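Local structure of Tat pathway signal sequence domain protein (Parabacteroides merdae, 4Q9A) at residues T119-E124 with F169-K175; G104-W109 with K161-F166; L16-C20 with K63-Q67. The protein is a putative GDSL-like lipase or acylhydrolase of the SGNH hydrolase clan, probably cleaving ester bonds of a substrate that is not yet identified. One frame throughout, in Å; residues are numbered along the deposited sequence.

Contact 1. Residues T119-E124 with F169-K175; sequences TVETYE and FRKSARK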
ATOM      1  N   THR A 119      22.649 -16.770  21.188  1.00 69.66           N
ATOM      2  CA  THR A 119      21.709 -17.901  21.147  1.00 68.63           C
ATOM      3  C   THR A 119      20.261 -17.405  21.289  1.00 69.30           C
ATOM      4  O   THR A 119      20.026 -16.193  21.313  1.00 67.64           O
ATOM      5  CB  THR A 119      22.030 -18.923  22.256  1.00 77.09           C
ATOM      6  OG1 THR A 119      21.955 -18.278  23.523  1.00 79.31           O
ATOM      7  CG2 THR A 119      23.378 -19.584  22.080  1.00 77.35           C
ATOM      8  N   VAL A 120      19.293 -18.346  21.380  1.00 65.17           N
ATOM      9  CA  VAL A 120      17.882 -18.040  21.611  1.00 63.86           C
ATOM     10  C   VAL A 120      17.763 -17.487  23.046  1.00 68.03           C
ATOM     11  O   VAL A 120      16.897 -16.649  23.311  1.00 66.08           O
ATOM     12  CB  VAL A 120      16.941 -19.250  21.323  1.00 68.93           C
ATOM     13  CG1 VAL A 120      17.231 -20.441  22.230  1.00 70.75           C
ATOM     14  CG2 VAL A 120      15.462 -18.855  21.374  1.00 67.79           C
ATOM     15  N   GLU A 121      18.680 -17.919  23.953  1.00 66.39           N
ATOM     16  CA  GLU A 121      18.767 -17.442  25.330  1.00 66.20           C
ATOM     17  C   GLU A 121      19.023 -15.956  25.311  1.00 67.97           C
ATOM     18  O   GLU A 121      18.281 -15.197  25.947  1.00 68.21           O
ATOM     19  CB  GLU A 121      19.905 -18.139  26.062  1.00 69.72           C
ATOM     20  CG  GLU A 121      19.576 -19.464  26.700  1.00 84.35           C
ATOM     21  CD  GLU A 121      20.485 -19.729  27.889  1.00109.87           C
ATOM     22  OE1 GLU A 121      21.690 -19.384  27.817  1.00107.79           O
ATOM     23  OE2 GLU A 121      19.983 -20.248  28.913  1.00101.67           O
ATOM     24  N   THR A 122      20.050 -15.538  24.521  1.00 61.40           N
ATOM     25  CA  THR A 122      20.439 -14.133  24.352  1.00 59.38           C
ATOM     26  C   THR A 122      19.223 -13.325  23.951  1.00 60.50           C
ATOM     27  O   THR A 122      18.844 -12.401  24.663  1.00 59.08           O
ATOM     28  CB  THR A 122      21.562 -13.980  23.306  1.00 60.77           C
ATOM     29  OG1 THR A 122      22.588 -14.928  23.555  1.00 66.95           O
ATOM     30  CG2 THR A 122      22.150 -12.598  23.295  1.00 52.56           C
ATOM     31  N   TYR A 123      18.576 -13.754  22.850  1.00 56.17           N
ATOM     32  CA  TYR A 123      17.399 -13.165  22.229  1.00 53.63           C
ATOM     33  C   TYR A 123      16.227 -13.010  23.227  1.00 57.86           C
ATOM     34  O   TYR A 123      15.725 -11.894  23.393  1.00 55.95           O
ATOM     35  CB  TYR A 123      16.989 -14.015  21.002  1.00 53.57           C
ATOM     36  CG  TYR A 123      15.672 -13.613  20.372  1.00 52.69           C
ATOM     37  CD1 TYR A 123      15.557 -12.432  19.651  1.00 53.24           C
ATOM     38  CD2 TYR A 123      14.537 -14.410  20.504  1.00 52.81           C
ATOM     39  CE1 TYR A 123      14.339 -12.032  19.108  1.00 53.28           C
ATOM     40  CE2 TYR A 123      13.319 -14.035  19.935  1.00 52.34           C
ATOM     41  CZ  TYR A 123      13.227 -12.844  19.233  1.00 61.51           C
ATOM     42  OH  TYR A 123      12.040 -12.469  18.641  1.00 66.16           O
ATOM     43  N   GLU A 124      15.813 -14.111  23.891  1.00 57.27           N
ATOM     44  CA  GLU A 124      14.690 -14.111  24.839  1.00 58.30           C
ATOM     45  C   GLU A 124      14.979 -13.225  26.063  1.00 62.23           C
ATOM     46  O   GLU A 124      14.101 -12.478  26.477  1.00 63.03           O
ATOM     47  CB  GLU A 124      14.306 -15.546  25.273  1.00 61.09           C
ATOM     48  CG  GLU A 124      12.928 -15.632  25.917  1.00 68.61           C
ATOM     49  CD  GLU A 124      12.574 -16.972  26.517  1.00 83.71           C
ATOM     50  OE1 GLU A 124      12.242 -17.896  25.740  1.00 69.34           O
ATOM     51  OE2 GLU A 124      12.596 -17.090  27.766  1.00 78.02           O
ATOM     52  N   PHE A 169      13.011 -19.333  18.372  1.00 57.08           N
ATOM     53  CA  PHE A 169      12.948 -17.873  18.319  1.00 55.40           C
ATOM     54  C   PHE A 169      11.492 -17.421  18.215  1.00 59.36           C
ATOM     55  O   PHE A 169      11.097 -16.472  18.889  1.00 58.56           O
ATOM     56  CB  PHE A 169      13.790 -17.332  17.154  1.00 56.41           C
ATOM     57  CG  PHE A 169      15.276 -17.270  17.450  1.00 58.91           C
ATOM     58  CD1 PHE A 169      16.046 -18.425  17.484  1.00 63.30           C
ATOM     59  CD2 PHE A 169      15.901 -16.054  17.697  1.00 60.87           C
ATOM     60  CE1 PHE A 169      17.408 -18.370  17.785  1.00 65.01           C
ATOM     61  CE2 PHE A 169      17.269 -15.999  17.983  1.00 64.98           C
ATOM     62  CZ  PHE A 169      18.014 -17.159  18.021  1.00 64.25           C
ATOM     63  N   ARG A 170      10.681 -18.138  17.423  1.00 57.39           N
ATOM     64  CA  ARG A 170       9.246 -17.862  17.271  1.00 56.78           C
ATOM     65  C   ARG A 170       8.499 -18.190  18.592  1.00 63.03           C
ATOM     66  O   ARG A 170       7.576 -17.459  18.975  1.00 62.55           O
ATOM     67  CB  ARG A 170       8.676 -18.664  16.095  1.00 55.54           C
ATOM     68  CG  ARG A 170       9.280 -18.306  14.726  1.00 62.29           C
ATOM     69  CD  ARG A 170       8.962 -19.327  13.634  1.00 70.35           C
ATOM     70  NE  ARG A 170       7.577 -19.807  13.693  1.00 69.63           N
ATOM     71  CZ  ARG A 170       7.230 -21.077  13.892  1.00 82.26           C
ATOM     72  NH1 ARG A 170       8.162 -22.016  14.021  1.00 56.38           N
ATOM     73  NH2 ARG A 170       5.949 -21.420  13.951  1.00 78.19           N
ATOM     74  N   LYS A 171       8.938 -19.278  19.296  1.00 60.56           N
ATOM     75  CA  LYS A 171       8.414 -19.724  20.595  1.00 60.73           C
ATOM     76  C   LYS A 171       8.606 -18.632  21.636  1.00 63.45           C
ATOM     77  O   LYS A 171       7.707 -18.393  22.445  1.00 63.82           O
ATOM     78  CB  LYS A 171       9.144 -21.001  21.067  1.00 64.56           C
ATOM     79  CG  LYS A 171       8.504 -22.331  20.686  1.00 80.33           C
ATOM     80  CD  LYS A 171       9.354 -23.507  21.215  1.00 88.50           C
ATOM     81  CE  LYS A 171       8.831 -24.893  20.884  1.00 87.89           C
ATOM     82  NZ  LYS A 171       8.828 -25.182  19.422  1.00 86.04           N
ATOM     83  N   SER A 172       9.798 -17.992  21.619  1.00 57.99           N
ATOM     84  CA  SER A 172      10.192 -16.955  22.555  1.00 57.34           C
ATOM     85  C   SER A 172       9.379 -15.701  22.328  1.00 59.50           C
ATOM     86  O   SER A 172       8.825 -15.153  23.291  1.00 60.85           O
ATOM     87  CB  SER A 172      11.686 -16.665  22.443  1.00 60.88           C
ATOM     88  OG  SER A 172      12.438 -17.824  22.755  1.00 70.20           O
ATOM     89  N   ALA A 173       9.254 -15.272  21.068  1.00 52.61           N
ATOM     90  CA  ALA A 173       8.464 -14.082  20.740  1.00 50.56           C
ATOM     91  C   ALA A 173       7.037 -14.240  21.276  1.00 53.72           C
ATOM     92  O   ALA A 173       6.541 -13.320  21.938  1.00 52.75           O
ATOM     93  CB  ALA A 173       8.452 -13.842  19.240  1.00 50.00           C
ATOM     94  N   ARG A 174       6.429 -15.449  21.090  1.00 48.47           N
ATOM     95  CA  ARG A 174       5.080 -15.730  21.571  1.00 47.75           C
ATOM     96  C   ARG A 174       5.024 -15.733  23.094  1.00 52.30           C
ATOM     97  O   ARG A 174       4.116 -15.112  23.654  1.00 52.40           O
ATOM     98  CB  ARG A 174       4.546 -17.054  21.018  1.00 46.81           C
ATOM     99  CG  ARG A 174       3.073 -17.287  21.362  1.00 51.73           C
ATOM    100  CD  ARG A 174       2.535 -18.600  20.828  1.00 58.98           C
ATOM    101  NE  ARG A 174       2.439 -18.614  19.364  1.00 69.20           N
ATOM    102  CZ  ARG A 174       1.437 -18.086  18.664  1.00 81.47           C
ATOM    103  NH1 ARG A 174       0.431 -17.476  19.284  1.00 50.27           N
ATOM    104  NH2 ARG A 174       1.442 -18.149  17.335  1.00 77.23           N
ATOM    105  N   LYS A 175       5.981 -16.428  23.758  1.00 48.86           N
ATOM    106  CA  LYS A 175       6.077 -16.558  25.224  1.00 49.70           C
ATOM    107  C   LYS A 175       6.113 -15.174  25.892  1.00 55.20           C
ATOM    108  O   LYS A 175       5.465 -14.964  26.927  1.00 55.16           O
ATOM    109  CB  LYS A 175       7.340 -17.364  25.592  1.00 51.36           C
ATOM    110  CG  LYS A 175       7.576 -17.612  27.082  1.00 47.21           C
ATOM    111  CD  LYS A 175       8.938 -18.288  27.301  1.00 58.80           C
ATOM    112  CE  LYS A 175       9.280 -18.537  28.751  1.00 69.12           C
ATOM    113  NZ  LYS A 175      10.633 -19.145  28.896  1.00 75.07           N
TER
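F169 gives up more surface here than any other residue of the pair. Its CB points sideways, but chi1 of -80° (m) brings the ring nearer 120-124. V120 CB lies 3.7 Å from F169 CE1 and 4.1 Å from the ring centroid, 28° off the normal, a CH-pi contact over the face. Y123, in the t rotamer, brings its CD2 to 3.5 Å from F169 CD2; the rings are oblique, with planes at 34° and centroids 5.0 Å apart. Y123 OH hydrogen-bonds to I103 O. The axes of 120-124 and 169-175 approach to 9.9 Å and cross at -22°, as expected for near-parallel helices of successive beta-alpha-beta units: helix 120-137 precedes strand 142-146, and helix 167-179 precedes strand 183-185. Further along, E124 extends (chi1 and chi2 both t) to place OE2 3.1 Å from NZ of the fully extended K175, a salt bridge shared with R128. E124 OE1 lies 3.0 Å from S172 OG, which also hydrogen-bonds to E168 O, its stronger partner. At the helix start, T119 and T122 form a capping box: T119 N donates to T122 OG1 (3.0 Å), while E121 N reaches T119 OG1 only weakly (3.3 Å).

Contact 2. Residues G104-W109 with K161-F166; sequences GVNDYW and KWYPMF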
ATOM      1  N   GLY A 104      14.127 -10.545  15.461  1.00 53.18           N
ATOM      2  CA  GLY A 104      14.467 -11.935  15.705  1.00 52.83           C
ATOM      3  C   GLY A 104      15.147 -12.691  14.591  1.00 56.88           C
ATOM      4  O   GLY A 104      15.904 -13.628  14.863  1.00 57.74           O
ATOM      5  N   VAL A 105      14.862 -12.338  13.334  1.00 53.07           N
ATOM      6  CA  VAL A 105      15.439 -13.061  12.202  1.00 53.64           C
ATOM      7  C   VAL A 105      16.971 -12.858  12.155  1.00 59.92           C
ATOM      8  O   VAL A 105      17.698 -13.821  11.913  1.00 60.86           O
ATOM      9  CB  VAL A 105      14.739 -12.725  10.861  1.00 57.04           C
ATOM     10  CG1 VAL A 105      15.115 -11.336  10.336  1.00 56.75           C
ATOM     11  CG2 VAL A 105      14.995 -13.802   9.812  1.00 57.63           C
ATOM     12  N   ASN A 106      17.448 -11.631  12.427  1.00 57.75           N
ATOM     13  CA  ASN A 106      18.877 -11.302  12.403  1.00 59.29           C
ATOM     14  C   ASN A 106      19.615 -11.947  13.582  1.00 64.14           C
ATOM     15  O   ASN A 106      20.739 -12.429  13.421  1.00 65.35           O
ATOM     16  CB  ASN A 106      19.079  -9.796  12.390  1.00 61.41           C
ATOM     17  CG  ASN A 106      18.772  -9.174  11.056  1.00 80.32           C
ATOM     18  OD1 ASN A 106      18.960  -9.785  10.002  1.00 66.71           O
ATOM     19  ND2 ASN A 106      18.303  -7.937  11.067  1.00 76.21           N
ATOM     20  N   ASP A 107      18.922 -12.030  14.730  1.00 58.90           N
ATOM     21  CA  ASP A 107      19.342 -12.629  15.989  1.00 59.13           C
ATOM     22  C   ASP A 107      19.672 -14.120  15.838  1.00 65.18           C
ATOM     23  O   ASP A 107      20.228 -14.743  16.764  1.00 66.15           O
ATOM     24  CB  ASP A 107      18.227 -12.438  17.015  1.00 59.76           C
ATOM     25  CG  ASP A 107      17.952 -10.986  17.300  1.00 62.43           C
ATOM     26  OD1 ASP A 107      17.296 -10.329  16.453  1.00 62.57           O
ATOM     27  OD2 ASP A 107      18.434 -10.490  18.336  1.00 64.68           O
ATOM     28  N   TYR A 108      19.298 -14.693  14.677  1.00 61.87           N
ATOM     29  CA  TYR A 108      19.617 -16.060  14.305  1.00 62.73           C
ATOM     30  C   TYR A 108      20.506 -16.040  13.055  1.00 68.55           C
ATOM     31  O   TYR A 108      21.607 -16.584  13.079  1.00 68.67           O
ATOM     32  CB  TYR A 108      18.354 -16.918  14.092  1.00 62.80           C
ATOM     33  CG  TYR A 108      18.699 -18.347  13.746  1.00 65.94           C
ATOM     34  CD1 TYR A 108      19.131 -19.235  14.726  1.00 68.83           C
ATOM     35  CD2 TYR A 108      18.674 -18.794  12.426  1.00 67.57           C
ATOM     36  CE1 TYR A 108      19.503 -20.542  14.407  1.00 70.94           C
ATOM     37  CE2 TYR A 108      19.051 -20.096  12.092  1.00 70.20           C
ATOM     38  CZ  TYR A 108      19.450 -20.974  13.091  1.00 78.41           C
ATOM     39  OH  TYR A 108      19.804 -22.266  12.784  1.00 78.67           O
ATOM     40  N   TRP A 109      20.030 -15.397  11.974  1.00 65.66           N
ATOM     41  CA  TRP A 109      20.718 -15.337  10.688  1.00 66.57           C
ATOM     42  C   TRP A 109      22.181 -14.876  10.779  1.00 69.31           C
ATOM     43  O   TRP A 109      23.044 -15.457  10.116  1.00 70.67           O
ATOM     44  CB  TRP A 109      19.954 -14.414   9.738  1.00 64.84           C
ATOM     45  CG  TRP A 109      20.289 -14.581   8.284  1.00 67.13           C
ATOM     46  CD1 TRP A 109      20.923 -15.637   7.693  1.00 71.43           C
ATOM     47  CD2 TRP A 109      19.924 -13.690   7.226  1.00 66.71           C
ATOM     48  NE1 TRP A 109      21.001 -15.443   6.334  1.00 71.34           N
ATOM     49  CE2 TRP A 109      20.386 -14.258   6.019  1.00 71.63           C
ATOM     50  CE3 TRP A 109      19.227 -12.469   7.178  1.00 66.96           C
ATOM     51  CZ2 TRP A 109      20.192 -13.637   4.782  1.00 70.67           C
ATOM     52  CZ3 TRP A 109      19.034 -11.859   5.948  1.00 68.12           C
ATOM     53  CH2 TRP A 109      19.505 -12.444   4.769  1.00 69.58           C
ATOM     54  N   LYS A 161      20.411 -25.637   7.961  1.00 62.01           N
ATOM     55  CA  LYS A 161      21.066 -24.591   8.756  1.00 60.47           C
ATOM     56  C   LYS A 161      20.071 -23.697   9.513  1.00 62.44           C
ATOM     57  O   LYS A 161      20.515 -22.800  10.233  1.00 60.97           O
ATOM     58  CB  LYS A 161      21.969 -23.713   7.849  1.00 61.67           C
ATOM     59  CG  LYS A 161      23.070 -24.481   7.110  1.00 63.64           C
ATOM     60  CD  LYS A 161      24.365 -23.698   6.995  1.00 67.21           C
ATOM     61  CE  LYS A 161      25.468 -24.524   6.361  1.00 75.02           C
ATOM     62  NZ  LYS A 161      26.424 -25.097   7.366  1.00 75.29           N
ATOM     63  N   TRP A 162      18.746 -23.948   9.392  1.00 59.64           N
ATOM     64  CA  TRP A 162      17.739 -23.092  10.032  1.00 58.79           C
ATOM     65  C   TRP A 162      16.775 -23.796  10.970  1.00 65.12           C
ATOM     66  O   TRP A 162      16.471 -23.259  12.036  1.00 64.20           O
ATOM     67  CB  TRP A 162      16.903 -22.382   8.961  1.00 56.35           C
ATOM     68  CG  TRP A 162      17.563 -21.162   8.412  1.00 56.95           C
ATOM     69  CD1 TRP A 162      18.564 -21.111   7.489  1.00 60.46           C
ATOM     70  CD2 TRP A 162      17.291 -19.812   8.787  1.00 55.97           C
ATOM     71  NE1 TRP A 162      18.931 -19.810   7.260  1.00 59.41           N
ATOM     72  CE2 TRP A 162      18.167 -18.989   8.047  1.00 60.20           C
ATOM     73  CE3 TRP A 162      16.374 -19.211   9.670  1.00 56.44           C
ATOM     74  CZ2 TRP A 162      18.150 -17.595   8.155  1.00 59.04           C
ATOM     75  CZ3 TRP A 162      16.368 -17.832   9.788  1.00 57.37           C
ATOM     76  CH2 TRP A 162      17.237 -17.037   9.027  1.00 58.30           C
ATOM     77  N   TYR A 163      16.233 -24.942  10.553  1.00 64.33           N
ATOM     78  CA  TYR A 163      15.191 -25.635  11.305  1.00 64.86           C
ATOM     79  C   TYR A 163      15.718 -26.916  11.958  1.00 70.13           C
ATOM     80  O   TYR A 163      16.575 -27.589  11.371  1.00 70.72           O
ATOM     81  CB  TYR A 163      13.987 -25.925  10.387  1.00 66.11           C
ATOM     82  CG  TYR A 163      13.672 -24.765   9.461  1.00 68.27           C
ATOM     83  CD1 TYR A 163      12.981 -23.645   9.922  1.00 68.79           C
ATOM     84  CD2 TYR A 163      14.140 -24.747   8.149  1.00 70.07           C
ATOM     85  CE1 TYR A 163      12.738 -22.549   9.090  1.00 67.58           C
ATOM     86  CE2 TYR A 163      13.895 -23.660   7.305  1.00 70.19           C
ATOM     87  CZ  TYR A 163      13.193 -22.563   7.780  1.00 76.04           C
ATOM     88  OH  TYR A 163      12.941 -21.504   6.940  1.00 76.25           O
ATOM     89  N   PRO A 164      15.269 -27.244  13.200  1.00 66.16           N
ATOM     90  CA  PRO A 164      14.228 -26.572  14.015  1.00 64.14           C
ATOM     91  C   PRO A 164      14.700 -25.409  14.893  1.00 63.31           C
ATOM     92  O   PRO A 164      13.879 -24.812  15.589  1.00 61.76           O
ATOM     93  CB  PRO A 164      13.727 -27.711  14.910  1.00 67.57           C
ATOM     94  CG  PRO A 164      14.945 -28.567  15.133  1.00 73.62           C
ATOM     95  CD  PRO A 164      15.745 -28.482  13.852  1.00 69.19           C
HETATM   96  N   MSE A 165      16.007 -25.104  14.877  1.00 57.62           N
HETATM   97  CA  MSE A 165      16.651 -24.057  15.684  1.00 55.67           C
HETATM   98  C   MSE A 165      15.859 -22.760  15.735  1.00 58.37           C
HETATM   99  O   MSE A 165      15.580 -22.253  16.827  1.00 58.18           O
HETATM  100  CB  MSE A 165      18.047 -23.732  15.132  1.00 57.73           C
HETATM  101  CG  MSE A 165      19.092 -24.803  15.381  1.00 66.01           C
HETATM  102 SE   MSE A 165      18.857 -26.333  14.227  0.75 73.97          SE
HETATM  103  CE  MSE A 165      19.442 -25.613  12.505  1.00 69.30           C
ATOM    104  N   PHE A 166      15.503 -22.225  14.553  1.00 54.31           N
ATOM    105  CA  PHE A 166      14.817 -20.945  14.444  1.00 53.15           C
ATOM    106  C   PHE A 166      13.408 -20.969  15.070  1.00 59.27           C
ATOM    107  O   PHE A 166      12.978 -19.934  15.595  1.00 57.67           O
ATOM    108  CB  PHE A 166      14.766 -20.437  12.992  1.00 53.68           C
ATOM    109  CG  PHE A 166      14.243 -19.020  12.867  1.00 53.78           C
ATOM    110  CD1 PHE A 166      14.996 -17.939  13.326  1.00 55.69           C
ATOM    111  CD2 PHE A 166      12.981 -18.769  12.321  1.00 54.99           C
ATOM    112  CE1 PHE A 166      14.507 -16.633  13.220  1.00 54.68           C
ATOM    113  CE2 PHE A 166      12.492 -17.461  12.214  1.00 55.96           C
ATOM    114  CZ  PHE A 166      13.258 -16.402  12.665  1.00 53.15           C
TER
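This is a buried aromatic cluster, joining the turn after the central strand 98-102 and the start of helix 106-113 to the segment that links helices 159-162 and 167-179. G104-D107 reads GVND, matching the conserved GxND block of SGNH hydrolases. The phi of 146° at G104 would jam a CB against the preceding carbonyl oxygen, so the turn itself favours glycine. Y108 has the most surface covered: its CB points toward 161-166 and its ring, set by chi1 t, enters between W162 and F166. Y108 CD2 is 3.6 Å from W162 CE3, over the indole face, and Y108 CB is 3.6 Å from F166 CD1, at the ring edge. Both ring pairs are oblique, with planes at 58° and centroids 5.0 Å (W162) and 5.7 Å (F166) apart. W109 CD1 meets W162 CZ2 at 3.4 Å, and V105 CG2 approaches W162 CH2 at 4.0 Å. M165, present as selenomethionine, places its CB 3.6 Å from Y108 CE1. Within 161-166 the peptide before P164 is cis, and F166 N donates to W162 O (2.9 Å). One hydrogen bond crosses the interface, Y108 OH to K161 O at 2.7 Å. The contact is therefore mainly apolar, with the buried phenol's one polar group satisfied by the backbone carbonyl of K161.

Contact 3. Residues L16-C20 with K63-Q67; sequences LKKDC and KAALQ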
ATOM      1  N   LEU A  16      -7.347   3.198  19.861  1.00 48.97           N
ATOM      2  CA  LEU A  16      -6.726   4.426  19.361  1.00 47.00           C
ATOM      3  C   LEU A  16      -7.509   5.650  19.768  1.00 54.65           C
ATOM      4  O   LEU A  16      -8.741   5.622  19.757  1.00 57.53           O
ATOM      5  CB  LEU A  16      -6.611   4.417  17.830  1.00 45.20           C
ATOM      6  CG  LEU A  16      -5.895   3.243  17.153  1.00 47.91           C
ATOM      7  CD1 LEU A  16      -6.098   3.315  15.681  1.00 46.72           C
ATOM      8  CD2 LEU A  16      -4.400   3.208  17.450  1.00 48.14           C
ATOM      9  N   LYS A  17      -6.802   6.745  20.062  1.00 50.00           N
ATOM     10  CA  LYS A  17      -7.398   8.033  20.407  1.00 49.67           C
ATOM     11  C   LYS A  17      -7.133   9.031  19.281  1.00 53.12           C
ATOM     12  O   LYS A  17      -6.389   8.713  18.359  1.00 51.16           O
ATOM     13  CB  LYS A  17      -6.827   8.544  21.743  1.00 51.76           C
ATOM     14  CG  LYS A  17      -5.306   8.732  21.768  1.00 54.90           C
ATOM     15  CD  LYS A  17      -4.911   9.280  23.107  1.00 55.35           C
ATOM     16  CE  LYS A  17      -3.436   9.391  23.294  1.00 60.65           C
ATOM     17  NZ  LYS A  17      -3.102   9.634  24.727  1.00 67.10           N
ATOM     18  N   LYS A  18      -7.709  10.247  19.359  1.00 51.90           N
ATOM     19  CA  LYS A  18      -7.417  11.293  18.371  1.00 51.56           C
ATOM     20  C   LYS A  18      -5.938  11.663  18.500  1.00 54.11           C
ATOM     21  O   LYS A  18      -5.397  11.659  19.613  1.00 54.35           O
ATOM     22  CB  LYS A  18      -8.324  12.536  18.535  1.00 54.60           C
ATOM     23  CG  LYS A  18      -8.383  13.424  17.289  1.00 69.11           C
ATOM     24  CD  LYS A  18      -9.305  14.640  17.452  1.00 85.00           C
ATOM     25  CE  LYS A  18      -8.653  15.846  18.115  1.00 97.86           C
ATOM     26  NZ  LYS A  18      -7.787  16.626  17.183  1.00103.97           N
ATOM     27  N   ASP A  19      -5.282  11.900  17.359  1.00 48.91           N
ATOM     28  CA  ASP A  19      -3.873  12.285  17.249  1.00 47.73           C
ATOM     29  C   ASP A  19      -2.943  11.263  17.958  1.00 51.13           C
ATOM     30  O   ASP A  19      -1.885  11.644  18.462  1.00 50.63           O
ATOM     31  CB  ASP A  19      -3.641  13.723  17.778  1.00 49.07           C
ATOM     32  CG  ASP A  19      -4.667  14.740  17.314  1.00 64.91           C
ATOM     33  OD1 ASP A  19      -4.838  14.897  16.083  1.00 67.13           O
ATOM     34  OD2 ASP A  19      -5.281  15.404  18.179  1.00 72.61           O
ATOM     35  N   CYS A  20      -3.316   9.974  17.953  1.00 48.42           N
ATOM     36  CA  CYS A  20      -2.523   8.893  18.552  1.00 50.20           C
ATOM     37  C   CYS A  20      -1.216   8.684  17.778  1.00 54.07           C
ATOM     38  O   CYS A  20      -1.201   8.794  16.550  1.00 53.64           O
ATOM     39  CB  CYS A  20      -3.324   7.594  18.615  1.00 51.68           C
ATOM     40  SG  CYS A  20      -3.820   6.961  16.983  1.00 55.89           S
ATOM     41  N   LYS A  63      -8.789   4.617  10.003  1.00 42.51           N
ATOM     42  CA  LYS A  63      -8.976   5.358  11.248  1.00 41.89           C
ATOM     43  C   LYS A  63      -8.693   6.861  11.043  1.00 49.03           C
ATOM     44  O   LYS A  63      -8.160   7.536  11.934  1.00 48.97           O
ATOM     45  CB  LYS A  63      -8.065   4.749  12.335  1.00 43.35           C
ATOM     46  CG  LYS A  63      -8.195   3.231  12.549  1.00 54.38           C
ATOM     47  CD  LYS A  63      -9.544   2.766  13.129  1.00 63.39           C
ATOM     48  CE  LYS A  63      -9.570   1.259  13.296  1.00 73.37           C
ATOM     49  NZ  LYS A  63     -10.953   0.719  13.390  1.00 85.13           N
ATOM     50  N   ALA A  64      -9.077   7.391   9.862  1.00 48.36           N
ATOM     51  CA  ALA A  64      -8.879   8.791   9.433  1.00 48.63           C
ATOM     52  C   ALA A  64      -9.449   9.841  10.405  1.00 53.79           C
ATOM     53  O   ALA A  64      -8.820  10.880  10.603  1.00 53.21           O
ATOM     54  CB  ALA A  64      -9.493   8.997   8.070  1.00 49.95           C
ATOM     55  N   ALA A  65     -10.633   9.563  11.009  1.00 50.91           N
ATOM     56  CA  ALA A  65     -11.321  10.433  11.970  1.00 49.83           C
ATOM     57  C   ALA A  65     -10.480  10.687  13.209  1.00 52.22           C
ATOM     58  O   ALA A  65     -10.713  11.668  13.912  1.00 52.76           O
ATOM     59  CB  ALA A  65     -12.636   9.806  12.375  1.00 51.46           C
ATOM     60  N   LEU A  66      -9.493   9.817  13.466  1.00 48.35           N
ATOM     61  CA  LEU A  66      -8.585   9.917  14.612  1.00 47.67           C
ATOM     62  C   LEU A  66      -7.264  10.607  14.244  1.00 50.06           C
ATOM     63  O   LEU A  66      -6.485  10.940  15.136  1.00 49.20           O
ATOM     64  CB  LEU A  66      -8.317   8.518  15.183  1.00 47.28           C
ATOM     65  CG  LEU A  66      -9.564   7.785  15.716  1.00 52.08           C
ATOM     66  CD1 LEU A  66      -9.324   6.304  15.797  1.00 50.98           C
ATOM     67  CD2 LEU A  66     -10.006   8.346  17.057  1.00 55.70           C
ATOM     68  N   GLN A  67      -7.039  10.855  12.942  1.00 46.13           N
ATOM     69  CA  GLN A  67      -5.843  11.494  12.370  1.00 44.48           C
ATOM     70  C   GLN A  67      -4.560  11.002  13.080  1.00 48.66           C
ATOM     71  O   GLN A  67      -3.927  11.757  13.827  1.00 49.43           O
ATOM     72  CB  GLN A  67      -5.974  13.010  12.382  1.00 45.02           C
ATOM     73  CG  GLN A  67      -6.855  13.496  11.247  1.00 43.85           C
ATOM     74  CD  GLN A  67      -6.427  14.858  10.797  1.00 73.83           C
ATOM     75  OE1 GLN A  67      -5.283  15.062  10.375  1.00 73.00           O
ATOM     76  NE2 GLN A  67      -7.331  15.832  10.878  1.00 67.61           N
TER
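L66 contributes the largest buried area, 92 Å², through both its side chain and its carbonyl. Its CD1 lies 3.9 Å from L16 CB, and its CD2 reaches 3.7 Å from K17 C. L66 O accepts a hydrogen bond from D19 N (2.7 Å, N-H...O angle 155°), joined by a CA-H...O contact from K18 CA at 3.4 Å. D19, with phi/psi of 55/33, is the third residue of a type II turn over K17-C20, closed by a weak C20 N to K17 O bond of 3.3 Å. The two loops thus meet where the chain enters the neighbouring strands 21-26 and 69-72 of the parallel beta sheet of this alpha/beta fold, and C20 already pairs through its backbone with K69. L16, second in buried area, also packs its CD1 3.8 Å from K63 CG, and L228 touches both side chains. Q67 follows the 3-10 segment 64-66 and has positive phi (40°); its O lies 3.5 Å from D19 CA in a second CA-H...O contact, while Y202 of the second subunit packs on Q67.

In the fold
Contacts 1 and 2 form one continuous packed region, their centres 10 Å apart. F169 CE2 lies 3.4 Å from D107 O, and Y123 CE1 3.4 Å from G104 CA, so the paired helices of contact 1 rest on the GVND turn. That turn also borders the probable active site: N106 ND2 makes a weak hydrogen bond to OG of residue 28, modelled as phosphoserine and, by its place in the GDS motif, probably the nucleophile position; in related SGNH hydrolases the equivalent asparagine serves the oxyanion hole. Contact 3 lies on the opposite side of the chain's centre, its centre 33 Å from contact 1's and 37 Å from contact 2's, at the entrances to strands 21-26 and 69-72.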